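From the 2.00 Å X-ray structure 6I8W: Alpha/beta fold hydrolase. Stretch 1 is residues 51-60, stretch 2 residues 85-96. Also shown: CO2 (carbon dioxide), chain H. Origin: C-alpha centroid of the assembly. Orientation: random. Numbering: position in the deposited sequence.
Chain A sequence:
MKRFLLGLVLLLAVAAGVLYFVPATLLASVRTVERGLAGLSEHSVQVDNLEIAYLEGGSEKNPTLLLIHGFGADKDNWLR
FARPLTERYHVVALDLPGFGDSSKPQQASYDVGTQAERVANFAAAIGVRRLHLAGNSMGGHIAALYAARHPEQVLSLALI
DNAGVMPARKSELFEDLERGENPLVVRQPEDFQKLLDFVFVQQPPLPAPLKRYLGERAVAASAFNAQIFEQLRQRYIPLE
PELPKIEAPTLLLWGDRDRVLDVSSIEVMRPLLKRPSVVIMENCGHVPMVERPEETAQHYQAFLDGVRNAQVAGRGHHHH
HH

Stretch 1, residues 51-60: EIAYLEGGSE
Stretch 2, residues 85-96: LTERYHVVALDL

Two antiparallel β-strands, 51-57 and 90-94, pair edge to edge through their backbones, and a very short histidine-glutamate hydrogen bond reinforces one end. The strand axes run at 159° and approach to 4.5 Å. Leu55 and Ala93 form a hydrogen-bonded pair (Leu55 N to Ala93 O 2.8 Å, Ala93 N to Leu55 O 3.0 Å), as do Gly57 and Val91 (Gly57 N to Val91 O 3.0 Å, Val91 N to Gly57 O 2.9 Å); Asp95 N extends the ladder to Ala53 O at 2.8 Å. Between these lie the non-hydrogen-bonded pairs Tyr54-Leu94 (CA-CA 4.0 Å) and Glu56-Val92 (CA-CA 4.6 Å), whose side chains share one face; Leu55 and Ala93 project from the other. Tyr54 (chi1 65°, p) sets CD2 4.0 Å from Val92 CG1, and its CB lies 4.0 Å from Leu94 CB. Glu56, extended with chi1 and chi2 both t, reaches diagonally to His90 (chi1 t), whose NE2 donates to Glu56 OE2 at 2.5 Å. Glu60 CG lies over one face of the His90 ring, 4.2 Å from the ring centroid. Gly58 (phi/psi 81/177) leaves the strand where a CB would clash with Tyr89 O. Water 1 bridges Ser59 N and Thr86 O, 2.8 Å from each, linking the two segments beyond the ladder.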

ATOM      1  N   GLU A  51      -5.054 -16.223  -5.843  1.00 37.54           N
ATOM      2  CA  GLU A  51      -5.315 -15.221  -6.871  1.00 37.38           C
ATOM      3  C   GLU A  51      -4.782 -13.879  -6.415  1.00 37.15           C
ATOM      4  O   GLU A  51      -5.172 -13.357  -5.378  1.00 38.67           O
ATOM      5  CB  GLU A  51      -6.804 -15.114  -7.191  1.00 41.06           C
ATOM      6  CG  GLU A  51      -7.089 -14.087  -8.276  1.00 47.56           C
ATOM      7  CD  GLU A  51      -8.409 -14.340  -8.979  1.00 60.99           C
ATOM      8  OE1 GLU A  51      -8.958 -15.453  -8.833  1.00 68.06           O
ATOM      9  OE2 GLU A  51      -8.898 -13.426  -9.675  1.00 58.79           O
ATOM     10  N   ILE A  52      -3.862 -13.332  -7.190  1.00 33.84           N
ATOM     11  CA  ILE A  52      -3.321 -12.027  -6.874  1.00 32.33           C
ATOM     12  C   ILE A  52      -3.780 -11.021  -7.917  1.00 37.89           C
ATOM     13  O   ILE A  52      -3.453 -11.157  -9.094  1.00 38.49           O
ATOM     14  CB  ILE A  52      -1.804 -12.080  -6.794  1.00 34.66           C
ATOM     15  CG1 ILE A  52      -1.395 -13.071  -5.684  1.00 35.56           C
ATOM     16  CG2 ILE A  52      -1.223 -10.668  -6.590  1.00 31.33           C
ATOM     17  CD1 ILE A  52       0.069 -12.985  -5.304  1.00 45.88           C
ATOM     18  N   ALA A  53      -4.567 -10.037  -7.480  1.00 34.52           N
ATOM     19  CA  ALA A  53      -5.018  -8.970  -8.353  1.00 34.72           C
ATOM     20  C   ALA A  53      -3.918  -7.925  -8.477  1.00 32.82           C
ATOM     21  O   ALA A  53      -3.202  -7.642  -7.508  1.00 29.65           O
ATOM     22  CB  ALA A  53      -6.320  -8.323  -7.813  1.00 31.12           C
ATOM     23  N   TYR A  54      -3.773  -7.344  -9.662  1.00 28.72           N
ATOM     24  CA  TYR A  54      -2.777  -6.298  -9.821  1.00 27.56           C
ATOM     25  C   TYR A  54      -3.146  -5.331 -10.914  1.00 34.13           C
ATOM     26  O   TYR A  54      -3.971  -5.624 -11.772  1.00 28.51           O
ATOM     27  CB  TYR A  54      -1.382  -6.897 -10.088  1.00 31.87           C
ATOM     28  CG  TYR A  54      -1.193  -7.677 -11.386  1.00 28.48           C
ATOM     29  CD1 TYR A  54      -1.584  -9.009 -11.486  1.00 31.30           C
ATOM     30  CD2 TYR A  54      -0.587  -7.084 -12.501  1.00 30.87           C
ATOM     31  CE1 TYR A  54      -1.405  -9.741 -12.670  1.00 30.69           C
ATOM     32  CE2 TYR A  54      -0.390  -7.815 -13.693  1.00 31.50           C
ATOM     33  CZ  TYR A  54      -0.800  -9.133 -13.764  1.00 40.05           C
ATOM     34  OH  TYR A  54      -0.610  -9.851 -14.925  1.00 35.89           O
ATOM     35  N   LEU A  55      -2.546  -4.153 -10.840  1.00 27.62           N
ATOM     36  CA  LEU A  55      -2.654  -3.163 -11.902  1.00 30.14           C
ATOM     37  C   LEU A  55      -1.367  -3.158 -12.689  1.00 31.81           C
ATOM     38  O   LEU A  55      -0.282  -3.396 -12.126  1.00 29.96           O
ATOM     39  CB  LEU A  55      -2.916  -1.773 -11.334  1.00 24.96           C
ATOM     40  CG  LEU A  55      -4.219  -1.618 -10.551  1.00 34.17           C
ATOM     41  CD1 LEU A  55      -4.302  -0.230  -9.944  1.00 28.68           C
ATOM     42  CD2 LEU A  55      -5.432  -1.897 -11.443  1.00 33.65           C
ATOM     43  N   GLU A  56      -1.477  -2.872 -13.980  1.00 30.70           N
ATOM     44  CA  GLU A  56      -0.302  -2.795 -14.842  1.00 33.74           C
ATOM     45  C   GLU A  56      -0.445  -1.679 -15.883  1.00 32.14           C
ATOM     46  O   GLU A  56      -1.544  -1.431 -16.389  1.00 30.65           O
ATOM     47  CB  GLU A  56      -0.075  -4.141 -15.529  1.00 35.53           C
ATOM     48  CG  GLU A  56       1.170  -4.197 -16.392  1.00 40.64           C
ATOM     49  CD  GLU A  56       1.297  -5.516 -17.133  1.00 50.30           C
ATOM     50  OE1 GLU A  56       0.277  -6.220 -17.267  1.00 49.76           O
ATOM     51  OE2 GLU A  56       2.409  -5.843 -17.584  1.00 52.68           O
ATOM     52  N   GLY A  57       0.661  -1.004 -16.202  1.00 33.52           N
ATOM     53  CA  GLY A  57       0.635   0.056 -17.205  1.00 34.34           C
ATOM     54  C   GLY A  57       2.025   0.330 -17.739  1.00 35.70           C
ATOM     55  O   GLY A  57       3.008  -0.194 -17.215  1.00 30.62           O
ATOM     56  N   GLY A  58       2.113   1.136 -18.790  1.00 34.45           N
ATOM     57  CA  GLY A  58       3.396   1.454 -19.386  1.00 35.39           C
ATOM     58  C   GLY A  58       3.854   0.353 -20.321  1.00 42.84           C
ATOM     59  O   GLY A  58       3.195  -0.670 -20.457  1.00 39.86           O
ATOM     60  N   SER A  59       4.986   0.563 -20.979  1.00 38.71           N
ATOM     61  CA  SER A  59       5.503  -0.422 -21.921  1.00 39.49           C
ATOM     62  C   SER A  59       6.371  -1.465 -21.253  1.00 42.40           C
ATOM     63  O   SER A  59       7.249  -1.123 -20.466  1.00 43.64           O
ATOM     64  CB  SER A  59       6.316   0.270 -23.021  1.00 42.87           C
ATOM     65  OG  SER A  59       7.127  -0.678 -23.687  1.00 46.97           O
ATOM     66  N   GLU A  60       6.157  -2.731 -21.607  1.00 44.60           N
ATOM     67  CA  GLU A  60       6.968  -3.832 -21.090  1.00 49.29           C
ATOM     68  C   GLU A  60       8.427  -3.762 -21.539  1.00 49.40           C
ATOM     69  O   GLU A  60       9.264  -4.495 -21.024  1.00 52.40           O
ATOM     70  CB  GLU A  60       6.366  -5.175 -21.506  1.00 61.79           C
ATOM     71  CG  GLU A  60       4.990  -5.430 -20.915  1.00 68.38           C
ATOM     72  CD  GLU A  60       4.410  -6.771 -21.322  1.00 81.07           C
ATOM     73  OE1 GLU A  60       5.143  -7.584 -21.926  1.00 86.42           O
ATOM     74  OE2 GLU A  60       3.218  -7.009 -21.036  1.00 82.91           O
ATOM     75  N   LEU A  85       4.563   8.137 -13.916  1.00 31.83           N
ATOM     76  CA  LEU A  85       5.563   7.089 -14.079  1.00 28.97           C
ATOM     77  C   LEU A  85       5.315   6.155 -15.263  1.00 32.39           C
ATOM     78  O   LEU A  85       6.257   5.567 -15.787  1.00 35.14           O
ATOM     79  CB  LEU A  85       5.643   6.236 -12.791  1.00 24.40           C
ATOM     80  CG  LEU A  85       5.963   7.054 -11.544  1.00 32.49           C
ATOM     81  CD1 LEU A  85       5.991   6.164 -10.300  1.00 29.36           C
ATOM     82  CD2 LEU A  85       7.301   7.735 -11.763  1.00 32.11           C
ATOM     83  N   THR A  86       4.056   5.988 -15.672  1.00 30.39           N
ATOM     84  CA  THR A  86       3.753   5.002 -16.705  1.00 31.02           C
ATOM     85  C   THR A  86       4.227   5.431 -18.099  1.00 36.39           C
ATOM     86  O   THR A  86       4.292   4.606 -19.005  1.00 35.66           O
ATOM     87  CB  THR A  86       2.241   4.690 -16.778  1.00 34.54           C
ATOM     88  OG1 THR A  86       1.502   5.912 -16.848  1.00 34.90           O
ATOM     89  CG2 THR A  86       1.791   3.926 -15.544  1.00 28.03           C
ATOM     90  N   GLU A  87       4.601   6.695 -18.258  1.00 36.41           N
ATOM     91  CA  GLU A  87       5.164   7.163 -19.532  1.00 46.45           C
ATOM     92  C   GLU A  87       6.531   6.543 -19.786  1.00 44.89           C
ATOM     93  O   GLU A  87       6.861   6.203 -20.914  1.00 50.12           O
ATOM     94  CB  GLU A  87       5.290   8.691 -19.556  1.00 47.95           C
ATOM     95  N   ARG A  88       7.307   6.377 -18.720  1.00 39.06           N
ATOM     96  CA  ARG A  88       8.702   5.952 -18.828  1.00 37.14           C
ATOM     97  C   ARG A  88       8.978   4.575 -18.229  1.00 39.95           C
ATOM     98  O   ARG A  88      10.046   4.001 -18.447  1.00 40.44           O
ATOM     99  CB  ARG A  88       9.605   6.988 -18.148  1.00 40.29           C
ATOM    100  CG  ARG A  88       9.624   8.328 -18.880  1.00 51.06           C
ATOM    101  CD  ARG A  88      10.426   9.367 -18.105  1.00 61.90           C
ATOM    102  NE  ARG A  88      11.794   8.921 -17.849  1.00 67.68           N
ATOM    103  CZ  ARG A  88      12.629   9.519 -17.005  1.00 67.17           C
ATOM    104  NH1 ARG A  88      12.236  10.589 -16.328  1.00 69.49           N
ATOM    105  NH2 ARG A  88      13.855   9.044 -16.833  1.00 64.96           N
ATOM    106  N   TYR A  89       8.019   4.044 -17.475  1.00 31.47           N
ATOM    107  CA  TYR A  89       8.215   2.770 -16.777  1.00 27.96           C
ATOM    108  C   TYR A  89       7.079   1.810 -16.997  1.00 28.54           C
ATOM    109  O   TYR A  89       5.964   2.211 -17.325  1.00 33.88           O
ATOM    110  CB  TYR A  89       8.404   2.995 -15.259  1.00 29.32           C
ATOM    111  CG  TYR A  89       9.636   3.802 -14.953  1.00 33.38           C
ATOM    112  CD1 TYR A  89      10.888   3.196 -14.919  1.00 33.02           C
ATOM    113  CD2 TYR A  89       9.558   5.173 -14.729  1.00 29.17           C
ATOM    114  CE1 TYR A  89      12.037   3.937 -14.676  1.00 34.21           C
ATOM    115  CE2 TYR A  89      10.706   5.928 -14.475  1.00 32.21           C
ATOM    116  CZ  TYR A  89      11.939   5.299 -14.445  1.00 31.80           C
ATOM    117  OH  TYR A  89      13.082   6.027 -14.189  1.00 35.34           O
ATOM    118  N   HIS A  90       7.391   0.528 -16.823  1.00 29.99           N
ATOM    119  CA  HIS A  90       6.398  -0.516 -16.751  1.00 30.00           C
ATOM    120  C   HIS A  90       5.982  -0.616 -15.295  1.00 32.66           C
ATOM    121  O   HIS A  90       6.725  -1.139 -14.473  1.00 36.72           O
ATOM    122  CB  HIS A  90       6.976  -1.833 -17.273  1.00 34.44           C
ATOM    123  CG  HIS A  90       6.070  -3.013 -17.107  1.00 36.88           C
ATOM    124  ND1 HIS A  90       6.484  -4.187 -16.512  1.00 41.27           N
ATOM    125  CD2 HIS A  90       4.780  -3.212 -17.476  1.00 35.49           C
ATOM    126  CE1 HIS A  90       5.491  -5.060 -16.525  1.00 38.03           C
ATOM    127  NE2 HIS A  90       4.445  -4.492 -17.102  1.00 36.72           N
ATOM    128  N   VAL A  91       4.811  -0.087 -14.968  1.00 30.93           N
ATOM    129  CA  VAL A  91       4.415   0.018 -13.571  1.00 27.08           C
ATOM    130  C   VAL A  91       3.477  -1.124 -13.194  1.00 32.13           C
ATOM    131  O   VAL A  91       2.517  -1.423 -13.918  1.00 28.08           O
ATOM    132  CB  VAL A  91       3.743   1.363 -13.276  1.00 25.08           C
ATOM    133  CG1 VAL A  91       3.277   1.421 -11.812  1.00 27.89           C
ATOM    134  CG2 VAL A  91       4.704   2.545 -13.634  1.00 23.58           C
ATOM    135  N   VAL A  92       3.787  -1.784 -12.079  1.00 28.27           N
ATOM    136  CA  VAL A  92       2.941  -2.866 -11.563  1.00 24.41           C
ATOM    137  C   VAL A  92       2.626  -2.596 -10.089  1.00 27.08           C
ATOM    138  O   VAL A  92       3.525  -2.308  -9.286  1.00 27.14           O
ATOM    139  CB  VAL A  92       3.615  -4.241 -11.730  1.00 30.70           C
ATOM    140  CG1 VAL A  92       2.737  -5.384 -11.131  1.00 26.80           C
ATOM    141  CG2 VAL A  92       3.934  -4.510 -13.193  1.00 32.19           C
ATOM    142  N   ALA A  93       1.347  -2.657  -9.735  1.00 27.96           N
ATOM    143  CA  ALA A  93       0.947  -2.523  -8.338  1.00 26.96           C
ATOM    144  C   ALA A  93       0.025  -3.690  -7.969  1.00 26.63           C
ATOM    145  O   ALA A  93      -1.060  -3.814  -8.538  1.00 27.61           O
ATOM    146  CB  ALA A  93       0.251  -1.177  -8.106  1.00 23.37           C
ATOM    147  N   LEU A  94       0.456  -4.564  -7.055  1.00 26.45           N
ATOM    148  CA  LEU A  94      -0.371  -5.723  -6.681  1.00 25.47           C
ATOM    149  C   LEU A  94      -1.169  -5.492  -5.394  1.00 27.56           C
ATOM    150  O   LEU A  94      -0.810  -4.646  -4.558  1.00 26.48           O
ATOM    151  CB  LEU A  94       0.488  -7.004  -6.513  1.00 27.07           C
ATOM    152  CG  LEU A  94       1.213  -7.224  -5.173  1.00 31.90           C
ATOM    153  CD1 LEU A  94       1.834  -8.635  -5.099  1.00 32.07           C
ATOM    154  CD2 LEU A  94       2.285  -6.153  -4.931  1.00 32.72           C
ATOM    155  N   ASP A  95      -2.259  -6.249  -5.256  1.00 25.88           N
ATOM    156  CA  ASP A  95      -2.907  -6.445  -3.974  1.00 28.44           C
ATOM    157  C   ASP A  95      -2.209  -7.599  -3.282  1.00 31.70           C
ATOM    158  O   ASP A  95      -2.239  -8.731  -3.779  1.00 31.22           O
ATOM    159  CB  ASP A  95      -4.402  -6.774  -4.119  1.00 27.13           C
ATOM    160  CG  ASP A  95      -5.230  -5.579  -4.558  1.00 33.49           C
ATOM    161  OD1 ASP A  95      -4.797  -4.438  -4.307  1.00 30.34           O
ATOM    162  OD2 ASP A  95      -6.323  -5.799  -5.123  1.00 34.38           O
ATOM    163  N   LEU A  96      -1.592  -7.344  -2.139  1.00 28.98           N
ATOM    164  CA  LEU A  96      -1.021  -8.457  -1.373  1.00 28.38           C
ATOM    165  C   LEU A  96      -2.119  -9.433  -0.970  1.00 32.12           C
ATOM    166  O   LEU A  96      -3.238  -9.011  -0.679  1.00 34.25           O
ATOM    167  CB  LEU A  96      -0.301  -7.934  -0.130  1.00 31.97           C
ATOM    168  CG  LEU A  96       0.969  -7.115  -0.415  1.00 34.31           C
ATOM    169  CD1 LEU A  96       1.371  -6.338   0.825  1.00 33.59           C
ATOM    170  CD2 LEU A  96       2.117  -8.025  -0.865  1.00 33.39           C
TER
HETATM  171  C   CO2 H 406      16.220   4.380 -14.041  1.00 63.60           C
HETATM  172  O1  CO2 H 406      16.856   4.025 -13.180  1.00 56.62           O
HETATM  173  O2  CO2 H 406      15.575   4.739 -14.882  1.00 49.69           O
HETATM  174  O   HOH W   1       6.263   2.926 -20.160  1.00 36.87           O